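Local coordinates for ABC transporter, solute-binding protein (Staphylococcus aureus, PDB 6LKK) that binds glucose 6-phosphate as an extracellular solute-binding protein and acts as a G6P sensor in two-component signal transduction, at residues Asn1-Val5 with His227-Leu233; Glu189-Arg193 with Glu249-Lys253; Ser203-Pro207 with Gln265-Asn269. All coordinates share one frame; numbering follows the deposited sequence.

Contact 1: residues Asn1-Val5 with His227-Leu233; sequences NVLTV and HPKRKKL
H227 uses both nitrogens of its ring. NE2 donates to the backbone oxygen O of N1 at 3.1 Å, with a bent N-H...O angle of 144°. The acceptor lies close to the ring plane, but NE2 sits above the carbonyl plane of N1 and not on a lone pair. ND1 accepts the backbone N-H of K229, also at 3.1 Å and in the ring plane. One bond crosses to N1, at the chain's N-terminus. The other is local, inside the type I turn that runs from H227 to R230 and leads into helix 230-237. K229 is the N-cap residue of this helix.

The ring stands with CG anti to the backbone N (chi1 -164°), and L3 covers one of its faces. L3 CB lies 4.1 Å from the ring centroid in a CH-pi contact, and the two side chains cross at about a right angle. The branches of L3 then divide. CD1 lies over the rim of the same face and also reaches R230 CA at 3.8 Å. CD2 meets L233 CD2 at 3.9 Å, and V5 CG2 touches the same methyl at 3.9 Å. L233 also packs on L18 and F21 of helix 11-25. The guanidinium of R230 turns elsewhere, to V221 O.

The contact thus joins the first strand of the chain to a helix more than 220 residues later. Away from the imidazole the contact is made by the methyls of L3, V5 and L233. With one nitrogen donating and the other accepting, the pattern is consistent with a neutral imidazole carrying its proton on NE2.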
ATOM      1  N   ASN A   1     -25.074 -14.937  -0.404  1.00 39.78           N
ATOM      2  CA  ASN A   1     -24.814 -14.779   1.023  1.00 36.95           C
ATOM      3  C   ASN A   1     -23.402 -14.263   1.285  1.00 41.19           C
ATOM      4  O   ASN A   1     -23.194 -13.421   2.161  1.00 45.13           O
ATOM      5  CB  ASN A   1     -25.027 -16.106   1.759  1.00 43.04           C
ATOM      6  CG  ASN A   1     -26.481 -16.343   2.133  1.00 52.70           C
ATOM      7  OD1 ASN A   1     -27.354 -15.527   1.831  1.00 57.14           O
ATOM      8  ND2 ASN A   1     -26.747 -17.472   2.788  1.00 48.18           N
ATOM      9  N   VAL A   2     -22.435 -14.763   0.525  1.00 38.12           N
ATOM     10  CA  VAL A   2     -21.037 -14.411   0.745  1.00 38.92           C
ATOM     11  C   VAL A   2     -20.721 -13.094   0.050  1.00 31.24           C
ATOM     12  O   VAL A   2     -21.169 -12.837  -1.075  1.00 33.41           O
ATOM     13  CB  VAL A   2     -20.118 -15.542   0.249  1.00 41.07           C
ATOM     14  CG1 VAL A   2     -18.657 -15.108   0.264  1.00 41.28           C
ATOM     15  CG2 VAL A   2     -20.305 -16.782   1.111  1.00 45.39           C
ATOM     16  N   LEU A   3     -19.945 -12.250   0.724  1.00 26.80           N
ATOM     17  CA  LEU A   3     -19.451 -10.998   0.163  1.00 27.83           C
ATOM     18  C   LEU A   3     -17.946 -11.125  -0.023  1.00 24.75           C
ATOM     19  O   LEU A   3     -17.207 -11.278   0.955  1.00 27.85           O
ATOM     20  CB  LEU A   3     -19.789  -9.818   1.074  1.00 21.25           C
ATOM     21  CG  LEU A   3     -19.630  -8.410   0.495  1.00 23.31           C
ATOM     22  CD1 LEU A   3     -20.371  -7.420   1.372  1.00 25.34           C
ATOM     23  CD2 LEU A   3     -18.165  -7.995   0.361  1.00 25.11           C
ATOM     24  N   THR A   4     -17.496 -11.054  -1.272  1.00 25.28           N
ATOM     25  CA  THR A   4     -16.095 -11.267  -1.611  1.00 24.60           C
ATOM     26  C   THR A   4     -15.376  -9.929  -1.730  1.00 22.72           C
ATOM     27  O   THR A   4     -15.835  -9.027  -2.440  1.00 22.45           O
ATOM     28  CB  THR A   4     -15.966 -12.057  -2.914  1.00 30.75           C
ATOM     29  OG1 THR A   4     -16.546 -13.356  -2.737  1.00 35.41           O
ATOM     30  CG2 THR A   4     -14.504 -12.213  -3.318  1.00 29.30           C
ATOM     31  N   VAL A   5     -14.244  -9.815  -1.041  1.00 21.02           N
ATOM     32  CA  VAL A   5     -13.402  -8.626  -1.061  1.00 19.97           C
ATOM     33  C   VAL A   5     -12.099  -8.982  -1.766  1.00 20.23           C
ATOM     34  O   VAL A   5     -11.456  -9.980  -1.421  1.00 22.48           O
ATOM     35  CB  VAL A   5     -13.130  -8.114   0.366  1.00 20.65           C
ATOM     36  CG1 VAL A   5     -12.176  -6.920   0.354  1.00 19.36           C
ATOM     37  CG2 VAL A   5     -14.435  -7.753   1.068  1.00 21.46           C
ATOM     38  N   HIS A 227     -23.767  -7.648  -3.786  1.00 25.92           N
ATOM     39  CA  HIS A 227     -24.216  -7.943  -2.436  1.00 24.33           C
ATOM     40  C   HIS A 227     -24.776  -6.669  -1.817  1.00 21.21           C
ATOM     41  O   HIS A 227     -24.066  -5.656  -1.765  1.00 21.70           O
ATOM     42  CB  HIS A 227     -23.065  -8.487  -1.598  1.00 23.22           C
ATOM     43  CG  HIS A 227     -23.507  -9.158  -0.337  1.00 26.47           C
ATOM     44  ND1 HIS A 227     -24.180  -8.493   0.665  1.00 24.23           N
ATOM     45  CD2 HIS A 227     -23.376 -10.438   0.083  1.00 27.61           C
ATOM     46  CE1 HIS A 227     -24.446  -9.335   1.647  1.00 29.12           C
ATOM     47  NE2 HIS A 227     -23.967 -10.522   1.321  1.00 29.49           N
ATOM     48  N   PRO A 228     -26.030  -6.656  -1.351  1.00 24.21           N
ATOM     49  CA  PRO A 228     -26.627  -5.390  -0.893  1.00 22.05           C
ATOM     50  C   PRO A 228     -25.969  -4.796   0.345  1.00 21.28           C
ATOM     51  O   PRO A 228     -26.227  -3.626   0.653  1.00 22.06           O
ATOM     52  CB  PRO A 228     -28.090  -5.768  -0.618  1.00 25.92           C
ATOM     53  CG  PRO A 228     -28.089  -7.238  -0.419  1.00 24.46           C
ATOM     54  CD  PRO A 228     -26.977  -7.781  -1.261  1.00 23.47           C
ATOM     55  N   LYS A 229     -25.131  -5.543   1.057  1.00 20.07           N
ATOM     56  CA  LYS A 229     -24.465  -5.035   2.250  1.00 19.48           C
ATOM     57  C   LYS A 229     -23.097  -4.428   1.958  1.00 16.71           C
ATOM     58  O   LYS A 229     -22.393  -4.045   2.899  1.00 20.01           O
ATOM     59  CB  LYS A 229     -24.318  -6.154   3.284  1.00 23.17           C
ATOM     60  CG  LYS A 229     -25.599  -6.451   4.042  1.00 31.54           C
ATOM     61  CD  LYS A 229     -25.812  -5.426   5.142  1.00 35.83           C
ATOM     62  CE  LYS A 229     -27.270  -5.323   5.557  1.00 42.32           C
ATOM     63  NZ  LYS A 229     -27.518  -4.049   6.287  1.00 44.73           N
ATOM     64  N   ARG A 230     -22.707  -4.315   0.687  1.00 19.68           N
ATOM     65  CA  ARG A 230     -21.353  -3.854   0.396  1.00 17.94           C
ATOM     66  C   ARG A 230     -21.183  -2.370   0.694  1.00 18.07           C
ATOM     67  O   ARG A 230     -20.091  -1.945   1.080  1.00 18.52           O
ATOM     68  CB  ARG A 230     -20.978  -4.157  -1.054  1.00 18.05           C
ATOM     69  CG  ARG A 230     -21.759  -3.413  -2.122  1.00 19.46           C
ATOM     70  CD  ARG A 230     -21.257  -3.854  -3.486  1.00 20.06           C
ATOM     71  NE  ARG A 230     -21.840  -3.109  -4.597  1.00 20.13           N
ATOM     72  CZ  ARG A 230     -21.489  -3.288  -5.867  1.00 22.40           C
ATOM     73  NH1 ARG A 230     -20.561  -4.183  -6.182  1.00 27.06           N
ATOM     74  NH2 ARG A 230     -22.064  -2.577  -6.823  1.00 23.57           N
ATOM     75  N   LYS A 231     -22.236  -1.566   0.535  1.00 17.73           N
ATOM     76  CA  LYS A 231     -22.115  -0.161   0.909  1.00 16.55           C
ATOM     77  C   LYS A 231     -22.020   0.001   2.419  1.00 18.28           C
ATOM     78  O   LYS A 231     -21.322   0.900   2.902  1.00 17.84           O
ATOM     79  CB  LYS A 231     -23.284   0.644   0.342  1.00 18.01           C
ATOM     80  CG  LYS A 231     -23.107   0.950  -1.131  1.00 17.71           C
ATOM     81  CD  LYS A 231     -24.275   1.709  -1.726  1.00 19.75           C
ATOM     82  CE  LYS A 231     -24.042   1.938  -3.213  1.00 23.56           C
ATOM     83  NZ  LYS A 231     -25.176   2.631  -3.884  1.00 26.36           N
ATOM     84  N   LYS A 232     -22.690  -0.867   3.183  1.00 17.12           N
ATOM     85  CA  LYS A 232     -22.499  -0.860   4.629  1.00 16.10           C
ATOM     86  C   LYS A 232     -21.063  -1.220   4.984  1.00 18.77           C
ATOM     87  O   LYS A 232     -20.495  -0.668   5.934  1.00 17.44           O
ATOM     88  CB  LYS A 232     -23.481  -1.824   5.297  1.00 17.16           C
ATOM     89  CG  LYS A 232     -23.265  -2.040   6.796  1.00 23.84           C
ATOM     90  CD  LYS A 232     -23.429  -0.765   7.608  1.00 26.70           C
ATOM     91  CE  LYS A 232     -22.307  -0.611   8.624  1.00 30.89           C
ATOM     92  NZ  LYS A 232     -22.426   0.644   9.415  1.00 30.28           N
ATOM     93  N   LEU A 233     -20.451  -2.133   4.226  1.00 16.70           N
ATOM     94  CA  LEU A 233     -19.064  -2.503   4.496  1.00 16.72           C
ATOM     95  C   LEU A 233     -18.130  -1.323   4.254  1.00 17.12           C
ATOM     96  O   LEU A 233     -17.238  -1.045   5.064  1.00 16.98           O
ATOM     97  CB  LEU A 233     -18.655  -3.704   3.637  1.00 18.04           C
ATOM     98  CG  LEU A 233     -17.192  -4.147   3.777  1.00 17.84           C
ATOM     99  CD1 LEU A 233     -16.866  -4.539   5.213  1.00 18.85           C
ATOM    100  CD2 LEU A 233     -16.883  -5.298   2.834  1.00 20.95           C
TER

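Contact 2: residues Glu189-Arg193 with Glu249-Lys253; sequences EQDAR and EFDAK
The first turn of helix 189-197 faces the place where helix 240-250 ends and the chain runs on into strand 253-254. Q190 and A252 come nearest, with 7.4 Å between their CA atoms. D251 leaves the helix with positive phi (56°). F250 O is met by the amide of Q190, whose NE2 donates at 2.8 Å along a nearly straight bond (166°). NE2 sits above the carbonyl plane.

R193 is extended, and one face of its guanidinium lies over the same peptide, F250 C being 3.4 Å above the plane. Its NE donates to the anti lone pair of D251 OD2 at 2.8 Å, a salt bridge. NH2 adds a weak bond to that oxygen. D251 OD1 is held by Q262 and D264.

K253 NZ forms a salt bridge with E189 OE1 at 2.8 Å, on the syn side, and also bonds to E268 O. E189 OE2 bonds to Y206. Q190 NE2 also donates to a water at 2.8 Å, which donates to E189 OE1 and D251 O.

The Q190 side chain lies about 7 Å from bound G6P. Here one helix start meets another helix's end; Q190 packs on M98 of the solute-binding protein's ligand pocket.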
ATOM      1  N   GLU A 189       4.877   0.478   5.296  1.00 14.36           N
ATOM      2  CA  GLU A 189       4.963   0.639   6.743  1.00 16.05           C
ATOM      3  C   GLU A 189       4.341  -0.536   7.494  1.00 14.48           C
ATOM      4  O   GLU A 189       4.938  -1.063   8.441  1.00 16.16           O
ATOM      5  CB  GLU A 189       4.292   1.950   7.143  1.00 17.05           C
ATOM      6  CG  GLU A 189       4.536   2.361   8.575  1.00 18.02           C
ATOM      7  CD  GLU A 189       4.036   3.757   8.852  1.00 17.65           C
ATOM      8  OE1 GLU A 189       2.802   3.958   8.837  1.00 18.99           O
ATOM      9  OE2 GLU A 189       4.873   4.659   9.064  1.00 18.45           O
ATOM     10  N   GLN A 190       3.127  -0.944   7.114  1.00 15.12           N
ATOM     11  CA  GLN A 190       2.434  -1.977   7.885  1.00 15.47           C
ATOM     12  C   GLN A 190       3.129  -3.329   7.771  1.00 16.99           C
ATOM     13  O   GLN A 190       3.188  -4.086   8.746  1.00 18.83           O
ATOM     14  CB  GLN A 190       0.974  -2.091   7.432  1.00 16.68           C
ATOM     15  CG  GLN A 190       0.037  -1.137   8.137  1.00 22.50           C
ATOM     16  CD  GLN A 190       0.083  -1.297   9.641  1.00 21.70           C
ATOM     17  OE1 GLN A 190      -0.047  -2.406  10.163  1.00 21.54           O
ATOM     18  NE2 GLN A 190       0.303  -0.194  10.348  1.00 19.67           N
ATOM     19  N   ASP A 191       3.654  -3.655   6.590  1.00 15.02           N
ATOM     20  CA  ASP A 191       4.357  -4.922   6.419  1.00 16.16           C
ATOM     21  C   ASP A 191       5.649  -4.941   7.225  1.00 17.08           C
ATOM     22  O   ASP A 191       5.980  -5.950   7.862  1.00 16.89           O
ATOM     23  CB  ASP A 191       4.629  -5.147   4.933  1.00 20.32           C
ATOM     24  CG  ASP A 191       4.453  -6.595   4.506  1.00 22.73           C
ATOM     25  OD1 ASP A 191       4.143  -7.457   5.359  1.00 33.95           O
ATOM     26  OD2 ASP A 191       4.623  -6.866   3.299  1.00 18.95           O
ATOM     27  N   ALA A 192       6.383  -3.829   7.221  1.00 16.08           N
ATOM     28  CA  ALA A 192       7.577  -3.729   8.047  1.00 16.28           C
ATOM     29  C   ALA A 192       7.232  -3.857   9.525  1.00 19.54           C
ATOM     30  O   ALA A 192       7.921  -4.558  10.277  1.00 19.38           O
ATOM     31  CB  ALA A 192       8.281  -2.404   7.773  1.00 16.64           C
ATOM     32  N   ARG A 193       6.161  -3.190   9.959  1.00 17.60           N
ATOM     33  CA  ARG A 193       5.777  -3.244  11.365  1.00 16.65           C
ATOM     34  C   ARG A 193       5.451  -4.666  11.796  1.00 16.48           C
ATOM     35  O   ARG A 193       5.824  -5.087  12.897  1.00 17.68           O
ATOM     36  CB  ARG A 193       4.579  -2.329  11.613  1.00 16.89           C
ATOM     37  CG  ARG A 193       4.078  -2.336  13.051  1.00 21.74           C
ATOM     38  CD  ARG A 193       2.869  -1.435  13.217  1.00 21.44           C
ATOM     39  NE  ARG A 193       2.351  -1.457  14.581  1.00 20.28           N
ATOM     40  CZ  ARG A 193       1.590  -2.425  15.083  1.00 21.51           C
ATOM     41  NH1 ARG A 193       1.255  -3.472  14.341  1.00 23.20           N
ATOM     42  NH2 ARG A 193       1.165  -2.347  16.336  1.00 22.80           N
ATOM     43  N   GLU A 249      -4.640  -0.531  17.170  1.00 19.45           N
ATOM     44  CA  GLU A 249      -4.067  -1.871  17.171  1.00 17.58           C
ATOM     45  C   GLU A 249      -2.833  -1.984  16.285  1.00 21.66           C
ATOM     46  O   GLU A 249      -1.912  -2.738  16.620  1.00 26.13           O
ATOM     47  CB  GLU A 249      -5.117  -2.892  16.731  1.00 20.96           C
ATOM     48  CG  GLU A 249      -4.572  -4.308  16.608  1.00 39.66           C
ATOM     49  CD  GLU A 249      -5.667  -5.356  16.545  1.00 57.17           C
ATOM     50  OE1 GLU A 249      -5.333  -6.560  16.515  1.00 59.32           O
ATOM     51  OE2 GLU A 249      -6.858  -4.979  16.528  1.00 57.29           O
ATOM     52  N   PHE A 250      -2.782  -1.250  15.171  1.00 18.39           N
ATOM     53  CA  PHE A 250      -1.736  -1.442  14.173  1.00 16.66           C
ATOM     54  C   PHE A 250      -0.849  -0.228  13.944  1.00 16.71           C
ATOM     55  O   PHE A 250       0.060  -0.302  13.109  1.00 18.60           O
ATOM     56  CB  PHE A 250      -2.357  -1.836  12.826  1.00 17.46           C
ATOM     57  CG  PHE A 250      -3.103  -3.135  12.854  1.00 19.93           C
ATOM     58  CD1 PHE A 250      -2.429  -4.338  12.733  1.00 21.67           C
ATOM     59  CD2 PHE A 250      -4.481  -3.154  12.977  1.00 22.40           C
ATOM     60  CE1 PHE A 250      -3.116  -5.535  12.747  1.00 25.33           C
ATOM     61  CE2 PHE A 250      -5.174  -4.348  12.990  1.00 26.30           C
ATOM     62  CZ  PHE A 250      -4.491  -5.541  12.875  1.00 25.00           C
ATOM     63  N   ASP A 251      -1.075   0.886  14.640  1.00 17.35           N
ATOM     64  CA  ASP A 251      -0.434   2.148  14.278  1.00 18.69           C
ATOM     65  C   ASP A 251      -0.743   2.512  12.831  1.00 17.86           C
ATOM     66  O   ASP A 251       0.089   3.089  12.125  1.00 18.48           O
ATOM     67  CB  ASP A 251       1.083   2.100  14.495  1.00 18.04           C
ATOM     68  CG  ASP A 251       1.458   1.841  15.938  1.00 20.65           C
ATOM     69  OD1 ASP A 251       1.117   2.677  16.804  1.00 21.62           O
ATOM     70  OD2 ASP A 251       2.094   0.800  16.207  1.00 25.83           O
ATOM     71  N   ALA A 252      -1.934   2.147  12.366  1.00 16.81           N
ATOM     72  CA  ALA A 252      -2.380   2.612  11.066  1.00 16.88           C
ATOM     73  C   ALA A 252      -2.484   4.130  11.082  1.00 18.11           C
ATOM     74  O   ALA A 252      -2.552   4.761  12.138  1.00 18.24           O
ATOM     75  CB  ALA A 252      -3.729   1.996  10.701  1.00 17.64           C
ATOM     76  N   LYS A 253      -2.486   4.715   9.891  1.00 16.65           N
ATOM     77  CA  LYS A 253      -2.674   6.151   9.728  1.00 16.44           C
ATOM     78  C   LYS A 253      -4.054   6.369   9.119  1.00 18.01           C
ATOM     79  O   LYS A 253      -4.274   6.084   7.937  1.00 16.36           O
ATOM     80  CB  LYS A 253      -1.560   6.751   8.877  1.00 15.21           C
ATOM     81  CG  LYS A 253      -0.225   6.789   9.614  1.00 16.52           C
ATOM     82  CD  LYS A 253       0.901   7.313   8.743  1.00 19.86           C
ATOM     83  CE  LYS A 253       2.147   7.613   9.567  1.00 16.65           C
ATOM     84  NZ  LYS A 253       2.692   6.409  10.252  1.00 16.45           N
TER
HETATM   85  O   HOH W   1       0.697   2.448   9.368  1.00 20.47           O
HETATM   86  O   HOH W   2      -0.323  -5.448  15.694  1.00 37.81           O

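Contact 3: residues Ser203-Pro207 with Gln265-Asn269; sequences SIVYP and QSIEN
I204 meets the loop first, with the tip of its side chain. CD1 touches I267 CD1 at 3.8 Å, methyl to methyl, and the two side chains run at a slant to each other. CD1 of I204 also lies 3.9 Å from S266 OG. The backbone of I204 makes a second link. Its N donates to a water at 2.8 Å, and the same water is 2.8 Å from S266 OG. Beyond this pair, I204 packs on V101 of strand 92-105 and on A192 of helix 189-197, while I267 packs on E189 and R193 of the same helix.

Strand 202-205 runs antiparallel to strand 92-105 in the mixed sheet of this solute-binding protein. The loop 265-269 lies in the long C-terminal part of the chain, between strand 253-254 and helix 286-293.

Y206 makes the direct hydrogen bond. Its CG is anti to the carbonyl carbon (chi1 -59°), and the ring reaches out to the loop. OH accepts the backbone N-H of E268 at 3.1 Å, with an angle of 162°. The hydroxyl also bonds to E189, so it has two partners, E268 N and E189 OE2. I267 CA comes within 3.6 Å of the same oxygen.

E268 CB lies over one ring face, 4.0 Å from the ring centroid of Y206, a CH-pi contact. CG stands beyond the rim, 3.2 Å from Y206 CE1, which is tight. The bend at chi2 then takes the carboxylate away. The carboxylate plane is turned 78° from the ring plane. S266 O lies at the ring edge, near its plane.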
ATOM      1  N   SER A 203      14.828  -2.794  10.830  1.00 17.11           N
ATOM      2  CA  SER A 203      14.766  -1.355  11.038  1.00 17.28           C
ATOM      3  C   SER A 203      13.941  -0.721   9.925  1.00 14.86           C
ATOM      4  O   SER A 203      14.060  -1.101   8.755  1.00 17.76           O
ATOM      5  CB  SER A 203      16.164  -0.731  11.065  1.00 20.82           C
ATOM      6  OG  SER A 203      16.875  -1.119  12.226  1.00 28.55           O
ATOM      7  N   ILE A 204      13.114   0.251  10.295  1.00 18.09           N
ATOM      8  CA  ILE A 204      12.240   0.948   9.357  1.00 15.61           C
ATOM      9  C   ILE A 204      12.866   2.301   9.054  1.00 16.15           C
ATOM     10  O   ILE A 204      13.156   3.081   9.971  1.00 19.73           O
ATOM     11  CB  ILE A 204      10.822   1.097   9.928  1.00 18.01           C
ATOM     12  CG1 ILE A 204      10.252  -0.289  10.261  1.00 20.04           C
ATOM     13  CG2 ILE A 204       9.919   1.824   8.940  1.00 21.90           C
ATOM     14  CD1 ILE A 204       8.947  -0.266  11.025  1.00 24.37           C
ATOM     15  N   VAL A 205      13.089   2.574   7.771  1.00 15.68           N
ATOM     16  CA  VAL A 205      13.757   3.790   7.319  1.00 16.22           C
ATOM     17  C   VAL A 205      12.814   4.541   6.393  1.00 15.07           C
ATOM     18  O   VAL A 205      12.342   3.991   5.388  1.00 15.84           O
ATOM     19  CB  VAL A 205      15.087   3.482   6.614  1.00 16.86           C
ATOM     20  CG1 VAL A 205      15.684   4.748   6.001  1.00 18.77           C
ATOM     21  CG2 VAL A 205      16.070   2.856   7.592  1.00 17.73           C
ATOM     22  N   TYR A 206      12.546   5.800   6.727  1.00 17.86           N
ATOM     23  CA  TYR A 206      11.788   6.683   5.862  1.00 16.36           C
ATOM     24  C   TYR A 206      12.776   7.487   5.031  1.00 19.48           C
ATOM     25  O   TYR A 206      13.452   8.371   5.579  1.00 21.07           O
ATOM     26  CB  TYR A 206      10.897   7.605   6.691  1.00 19.38           C
ATOM     27  CG  TYR A 206       9.916   6.847   7.564  1.00 17.61           C
ATOM     28  CD1 TYR A 206      10.272   6.412   8.837  1.00 18.39           C
ATOM     29  CD2 TYR A 206       8.639   6.549   7.106  1.00 17.12           C
ATOM     30  CE1 TYR A 206       9.380   5.707   9.630  1.00 18.16           C
ATOM     31  CE2 TYR A 206       7.742   5.844   7.893  1.00 16.31           C
ATOM     32  CZ  TYR A 206       8.117   5.430   9.155  1.00 16.28           C
ATOM     33  OH  TYR A 206       7.230   4.735   9.947  1.00 17.60           O
ATOM     34  N   PRO A 207      12.915   7.218   3.730  1.00 17.60           N
ATOM     35  CA  PRO A 207      14.045   7.789   2.979  1.00 18.04           C
ATOM     36  C   PRO A 207      14.078   9.309   3.040  1.00 21.00           C
ATOM     37  O   PRO A 207      13.083   9.985   2.767  1.00 19.30           O
ATOM     38  CB  PRO A 207      13.821   7.282   1.546  1.00 21.20           C
ATOM     39  CG  PRO A 207      12.456   6.679   1.516  1.00 23.36           C
ATOM     40  CD  PRO A 207      12.102   6.305   2.912  1.00 14.91           C
ATOM     41  N   GLN A 265       6.758   3.540  19.073  1.00 24.59           N
ATOM     42  CA  GLN A 265       8.117   3.023  18.872  1.00 25.73           C
ATOM     43  C   GLN A 265       8.677   3.639  17.591  1.00 21.46           C
ATOM     44  O   GLN A 265       8.592   4.867  17.425  1.00 23.30           O
ATOM     45  CB  GLN A 265       8.063   1.503  18.913  1.00 28.01           C
ATOM     46  CG  GLN A 265       7.597   0.953  20.255  1.00 36.95           C
ATOM     47  CD  GLN A 265       7.526  -0.560  20.275  1.00 50.06           C
ATOM     48  OE1 GLN A 265       6.660  -1.161  19.638  1.00 53.15           O
ATOM     49  NE2 GLN A 265       8.439  -1.184  21.010  1.00 65.93           N
ATOM     50  N   SER A 266       9.247   2.856  16.672  1.00 20.36           N
ATOM     51  CA  SER A 266       9.991   3.423  15.554  1.00 18.17           C
ATOM     52  C   SER A 266       9.102   3.874  14.401  1.00 20.22           C
ATOM     53  O   SER A 266       9.618   4.456  13.441  1.00 22.03           O
ATOM     54  CB  SER A 266      11.016   2.411  15.035  1.00 22.86           C
ATOM     55  OG  SER A 266      10.389   1.390  14.281  1.00 24.22           O
ATOM     56  N   ILE A 267       7.793   3.619  14.459  1.00 16.83           N
ATOM     57  CA  ILE A 267       6.887   4.190  13.471  1.00 17.83           C
ATOM     58  C   ILE A 267       6.905   5.705  13.627  1.00 19.11           C
ATOM     59  O   ILE A 267       6.959   6.231  14.745  1.00 21.62           O
ATOM     60  CB  ILE A 267       5.465   3.629  13.645  1.00 18.50           C
ATOM     61  CG1 ILE A 267       5.465   2.095  13.577  1.00 23.45           C
ATOM     62  CG2 ILE A 267       4.523   4.214  12.597  1.00 18.14           C
ATOM     63  CD1 ILE A 267       5.809   1.522  12.221  1.00 22.04           C
ATOM     64  N   GLU A 268       6.867   6.419  12.506  1.00 17.04           N
ATOM     65  CA  GLU A 268       6.931   7.874  12.521  1.00 19.23           C
ATOM     66  C   GLU A 268       5.571   8.478  12.200  1.00 18.49           C
ATOM     67  O   GLU A 268       4.831   7.967  11.352  1.00 19.15           O
ATOM     68  CB  GLU A 268       7.971   8.393  11.525  1.00 19.66           C
ATOM     69  CG  GLU A 268       9.406   8.000  11.859  1.00 22.70           C
ATOM     70  CD  GLU A 268       9.995   8.780  13.024  1.00 30.74           C
ATOM     71  OE1 GLU A 268       9.314   9.676  13.565  1.00 27.93           O
ATOM     72  OE2 GLU A 268      11.153   8.495  13.397  1.00 32.36           O
ATOM     73  N   ASN A 269       5.254   9.566  12.896  1.00 20.16           N
ATOM     74  CA  ASN A 269       4.126  10.413  12.547  1.00 19.17           C
ATOM     75  C   ASN A 269       4.396  11.098  11.211  1.00 19.59           C
ATOM     76  O   ASN A 269       5.544  11.370  10.854  1.00 18.87           O
ATOM     77  CB  ASN A 269       3.902  11.455  13.645  1.00 21.02           C
ATOM     78  CG  ASN A 269       2.672  12.305  13.413  1.00 25.17           C
ATOM     79  OD1 ASN A 269       2.682  13.227  12.599  1.00 27.84           O
ATOM     80  ND2 ASN A 269       1.608  12.015  14.152  1.00 25.12           N
TER
HETATM   81  O   HOH W   3      12.807   0.628  13.084  1.00 21.04           O

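Contacts 2 and 3 are neighbours, with centres 10 Å apart, and they share polar links. E189 OE2 is 2.5 Å from Y206 OH and K253 NZ is 2.9 Å from E268 O, both probable hydrogen bonds. The E189-K253 pair is thereby tied to both segments of contact 3. Contact 1 lies far off, its centre 26 Å from that of contact 2 and 35 Å from that of contact 3. It is on the opposite side of the chain's centre from contact 3, although both reach the same sheet. Bound G6P is nearest to contact 2, about 7 Å from the Q190 side chain. V5 and Y206 side chains are about 11 and 12 Å from it.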